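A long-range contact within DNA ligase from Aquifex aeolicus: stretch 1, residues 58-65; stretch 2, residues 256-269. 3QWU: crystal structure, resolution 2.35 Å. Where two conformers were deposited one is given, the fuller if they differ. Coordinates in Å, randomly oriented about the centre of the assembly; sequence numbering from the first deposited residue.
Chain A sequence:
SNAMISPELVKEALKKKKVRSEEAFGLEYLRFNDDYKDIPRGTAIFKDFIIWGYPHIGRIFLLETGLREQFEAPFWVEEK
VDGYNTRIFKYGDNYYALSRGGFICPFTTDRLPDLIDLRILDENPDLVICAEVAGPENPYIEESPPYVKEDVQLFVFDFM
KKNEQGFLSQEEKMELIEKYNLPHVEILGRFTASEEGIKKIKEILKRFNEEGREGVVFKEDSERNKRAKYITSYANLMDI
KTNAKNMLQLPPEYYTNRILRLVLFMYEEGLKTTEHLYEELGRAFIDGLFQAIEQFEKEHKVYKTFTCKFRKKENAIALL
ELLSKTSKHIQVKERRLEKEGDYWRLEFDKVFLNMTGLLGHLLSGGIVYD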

# COMPACT_ATOMS: atom_id res chain seq x y z
N GLY A 58 -9.60 -13.26 -14.01
CA GLY A 58 -10.02 -12.86 -12.68
C GLY A 58 -9.64 -13.86 -11.59
O GLY A 58 -9.36 -15.05 -11.84
N ARG A 59 -9.63 -13.36 -10.37
CA ARG A 59 -9.23 -14.06 -9.20
C ARG A 59 -10.46 -14.21 -8.35
O ARG A 59 -11.16 -13.25 -8.13
CB ARG A 59 -8.18 -13.19 -8.46
CG ARG A 59 -7.10 -13.94 -7.65
CD ARG A 59 -5.89 -13.07 -7.20
NE ARG A 59 -4.62 -13.27 -7.96
CZ ARG A 59 -4.06 -12.33 -8.76
NH1 ARG A 59 -2.91 -12.58 -9.38
NH2 ARG A 59 -4.63 -11.11 -8.97
N ILE A 60 -10.76 -15.43 -7.89
CA ILE A 60 -11.69 -15.61 -6.78
C ILE A 60 -10.90 -15.74 -5.49
O ILE A 60 -9.76 -16.30 -5.44
CB ILE A 60 -12.63 -16.86 -6.90
CG1 ILE A 60 -11.89 -18.13 -7.30
CG2 ILE A 60 -13.72 -16.60 -7.86
CD1 ILE A 60 -12.80 -19.39 -7.50
N PHE A 61 -11.52 -15.25 -4.42
CA PHE A 61 -10.91 -15.21 -3.08
C PHE A 61 -11.51 -16.29 -2.19
O PHE A 61 -10.89 -16.68 -1.19
CB PHE A 61 -11.13 -13.85 -2.42
CG PHE A 61 -10.24 -12.73 -2.97
CD1 PHE A 61 -10.17 -12.44 -4.34
CD2 PHE A 61 -9.53 -11.92 -2.07
CE1 PHE A 61 -9.34 -11.40 -4.82
CE2 PHE A 61 -8.71 -10.87 -2.53
CZ PHE A 61 -8.62 -10.60 -3.92
N LEU A 62 -12.72 -16.75 -2.52
CA LEU A 62 -13.38 -17.82 -1.74
C LEU A 62 -13.47 -18.96 -2.70
O LEU A 62 -13.97 -18.81 -3.81
CB LEU A 62 -14.77 -17.41 -1.23
CG LEU A 62 -14.77 -16.52 0.02
CD1 LEU A 62 -16.18 -16.05 0.44
CD2 LEU A 62 -14.12 -17.26 1.19
N LEU A 63 -12.89 -20.08 -2.34
CA LEU A 63 -12.81 -21.18 -3.30
C LEU A 63 -14.22 -21.73 -3.53
O LEU A 63 -14.69 -21.84 -4.66
CB LEU A 63 -11.84 -22.26 -2.80
CG LEU A 63 -11.51 -23.48 -3.64
CD1 LEU A 63 -11.12 -23.14 -5.06
CD2 LEU A 63 -10.35 -24.22 -2.92
N GLU A 64 -14.92 -22.06 -2.45
CA GLU A 64 -16.19 -22.77 -2.60
C GLU A 64 -17.29 -21.89 -3.22
O GLU A 64 -17.94 -22.28 -4.24
CB GLU A 64 -16.68 -23.29 -1.26
CG GLU A 64 -18.07 -23.96 -1.42
CD GLU A 64 -18.44 -24.90 -0.30
OE1 GLU A 64 -17.71 -25.00 0.70
OE2 GLU A 64 -19.51 -25.53 -0.41
N THR A 65 -17.51 -20.73 -2.62
CA THR A 65 -18.50 -19.80 -3.12
C THR A 65 -18.09 -19.20 -4.45
O THR A 65 -18.93 -18.81 -5.20
CB THR A 65 -18.73 -18.69 -2.10
OG1 THR A 65 -18.96 -19.31 -0.83
CG2 THR A 65 -19.90 -17.85 -2.46
N THR A 256 -4.41 -4.00 0.48
CA THR A 256 -5.77 -4.46 0.55
C THR A 256 -5.97 -5.84 -0.20
O THR A 256 -6.83 -6.65 0.20
CB THR A 256 -6.73 -3.33 0.05
OG1 THR A 256 -7.98 -3.89 -0.38
CG2 THR A 256 -6.11 -2.49 -1.11
N ASN A 257 -5.16 -6.10 -1.23
CA ASN A 257 -5.40 -7.21 -2.13
C ASN A 257 -4.75 -8.50 -1.72
O ASN A 257 -5.43 -9.50 -1.62
CB ASN A 257 -4.96 -6.84 -3.54
CG ASN A 257 -5.68 -7.63 -4.57
OD1 ASN A 257 -5.27 -8.74 -4.92
ND2 ASN A 257 -6.80 -7.08 -5.04
N ARG A 258 -3.45 -8.50 -1.49
CA ARG A 258 -2.79 -9.75 -1.09
C ARG A 258 -3.11 -10.20 0.35
O ARG A 258 -3.17 -11.38 0.65
CB ARG A 258 -1.31 -9.71 -1.41
CG ARG A 258 -1.00 -10.30 -2.82
CD ARG A 258 0.37 -9.95 -3.33
NE ARG A 258 0.50 -10.28 -4.75
CZ ARG A 258 0.08 -9.51 -5.76
NH1 ARG A 258 -0.50 -8.32 -5.54
NH2 ARG A 258 0.25 -9.95 -7.00
N ILE A 259 -3.41 -9.22 1.21
CA ILE A 259 -3.84 -9.49 2.56
C ILE A 259 -5.25 -10.04 2.60
O ILE A 259 -5.52 -11.02 3.30
CB ILE A 259 -3.74 -8.21 3.44
CG1 ILE A 259 -2.27 -7.84 3.60
CG2 ILE A 259 -4.37 -8.45 4.77
CD1 ILE A 259 -2.00 -6.37 3.69
N LEU A 260 -6.17 -9.40 1.86
CA LEU A 260 -7.50 -9.95 1.69
C LEU A 260 -7.48 -11.38 1.15
O LEU A 260 -8.37 -12.15 1.45
CB LEU A 260 -8.39 -9.05 0.81
CG LEU A 260 -9.11 -7.93 1.60
CD1 LEU A 260 -9.88 -6.93 0.74
CD2 LEU A 260 -10.02 -8.57 2.57
N ARG A 261 -6.52 -11.73 0.31
CA ARG A 261 -6.46 -13.12 -0.15
C ARG A 261 -6.18 -14.05 1.03
O ARG A 261 -6.80 -15.07 1.17
CB ARG A 261 -5.39 -13.31 -1.19
CG ARG A 261 -5.76 -12.78 -2.55
CD ARG A 261 -4.45 -12.79 -3.44
NE ARG A 261 -4.42 -11.74 -4.46
CZ ARG A 261 -3.45 -11.60 -5.33
NH1 ARG A 261 -2.41 -12.44 -5.35
NH2 ARG A 261 -3.55 -10.65 -6.22
N LEU A 262 -5.24 -13.67 1.88
CA LEU A 262 -4.90 -14.46 3.05
C LEU A 262 -6.05 -14.43 4.05
O LEU A 262 -6.45 -15.46 4.55
CB LEU A 262 -3.60 -13.96 3.68
CG LEU A 262 -3.10 -14.71 4.92
CD1 LEU A 262 -2.57 -16.11 4.59
CD2 LEU A 262 -2.02 -13.90 5.61
N VAL A 263 -6.61 -13.25 4.29
CA VAL A 263 -7.68 -13.17 5.26
C VAL A 263 -8.91 -13.97 4.86
O VAL A 263 -9.48 -14.68 5.68
CB VAL A 263 -8.09 -11.72 5.59
CG1 VAL A 263 -9.21 -11.71 6.59
CG2 VAL A 263 -6.93 -10.98 6.17
N LEU A 264 -9.32 -13.88 3.60
CA LEU A 264 -10.49 -14.66 3.15
C LEU A 264 -10.30 -16.18 3.10
O LEU A 264 -11.27 -16.91 3.28
CB LEU A 264 -11.08 -14.10 1.85
CG LEU A 264 -11.71 -12.71 2.09
CD1 LEU A 264 -11.92 -12.04 0.79
CD2 LEU A 264 -13.02 -12.85 2.83
N PHE A 265 -9.06 -16.65 2.89
CA PHE A 265 -8.73 -18.06 3.04
C PHE A 265 -8.86 -18.43 4.50
O PHE A 265 -9.46 -19.42 4.83
CB PHE A 265 -7.30 -18.32 2.52
CG PHE A 265 -6.73 -19.68 2.89
CD1 PHE A 265 -7.10 -20.80 2.22
CD2 PHE A 265 -5.79 -19.80 3.93
CE1 PHE A 265 -6.57 -22.06 2.58
CE2 PHE A 265 -5.24 -21.01 4.29
CZ PHE A 265 -5.63 -22.16 3.63
N MET A 266 -8.28 -17.64 5.40
CA MET A 266 -8.43 -17.91 6.85
C MET A 266 -9.87 -18.01 7.26
O MET A 266 -10.24 -18.88 8.06
CB MET A 266 -7.69 -16.85 7.71
CG MET A 266 -6.21 -16.96 7.49
SD MET A 266 -5.23 -15.74 8.22
CE MET A 266 -5.39 -16.20 10.00
N TYR A 267 -10.70 -17.14 6.69
CA TYR A 267 -12.12 -17.13 7.00
C TYR A 267 -12.81 -18.34 6.41
O TYR A 267 -13.68 -18.94 7.02
CB TYR A 267 -12.74 -15.85 6.46
CG TYR A 267 -14.25 -15.77 6.45
CD1 TYR A 267 -14.95 -15.39 7.57
CD2 TYR A 267 -14.97 -16.08 5.31
CE1 TYR A 267 -16.36 -15.32 7.56
CE2 TYR A 267 -16.37 -16.03 5.29
CZ TYR A 267 -17.04 -15.64 6.41
OH TYR A 267 -18.41 -15.57 6.38
N GLU A 268 -12.45 -18.70 5.20
CA GLU A 268 -13.07 -19.85 4.60
C GLU A 268 -12.69 -21.10 5.40
O GLU A 268 -13.52 -21.94 5.64
CB GLU A 268 -12.68 -19.97 3.12
CG GLU A 268 -13.27 -21.22 2.41
CD GLU A 268 -13.07 -21.19 0.90
OE1 GLU A 268 -12.23 -20.41 0.39
OE2 GLU A 268 -13.80 -21.93 0.22
N GLU A 269 -11.44 -21.21 5.79
CA GLU A 269 -10.98 -22.42 6.44
C GLU A 269 -11.13 -22.42 7.96
O GLU A 269 -10.96 -23.45 8.56
CB GLU A 269 -9.51 -22.69 6.06
CG GLU A 269 -9.37 -23.09 4.59
CD GLU A 269 -10.33 -24.20 4.17
OE1 GLU A 269 -10.39 -25.21 4.90
OE2 GLU A 269 -11.06 -24.06 3.13
O HOH W 1 -8.01 -16.15 -1.01
O HOH W 2 -10.21 -18.89 -0.00

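Read along the helix 256-269, this contact spends one face of a helix on a short segment running from a weakly bonded strand through a loop into the first turn of another helix, nearly two hundred residues away in sequence. Asn257 opens it. Its OD1 accepts from Arg261 NH2 at 2.9 Å, and more weakly from Arg261 NE at 3.2 Å, so a residue one turn back on the same helix binds the guanidinium that stacks on Arg59. The Phe61 ring then settles against this stretch of helix: its CE2 lies 3.8 Å from Leu260 CB, and the Leu260 carbonyl O sits at the ring edge, 3.7 Å from Phe61 CD2.

Arg261 serves two neighbours. Its aliphatic CG rests over the face of the Phe61 ring, 3.9 Å from the centroid, a CH-pi contact. Farther out, its guanidinium stacks flat on that of Arg59, centres 3.5 Å apart and planes at 17°. Arg59 NH2 and Arg261 NH2 are 3.0 Å apart, but both are donors; this is a stack of like charges, not a hydrogen bond. The Arg261 carbonyl O accepts a hydrogen bond from water 1, which also donates to Phe61 O and so joins the two backbones.

One turn on, Leu264 points toward the loop and packs CD1 against Phe61 CD2 at 3.7 Å. Tyr267 adds a lighter touch: its ring edge faces Leu62, with Tyr267 CD2 4.4 Å from Leu62 CD2.

Glu268 makes the only direct hydrogen bonds between the two stretches. Extended with chi1 and chi2 both t, it accepts from Leu63 N through OE1 at 2.8 Å and from Glu64 N through OE2 at 2.9 Å, both nearly straight. Leu62 holds the N-cap position, so the carboxylate reaches amides at a helix start, where no preceding turn supplies carbonyl acceptors for the first NH groups. Water 2 donates to both Glu268 OE1 and Phe61 O, 2.6 Å from each.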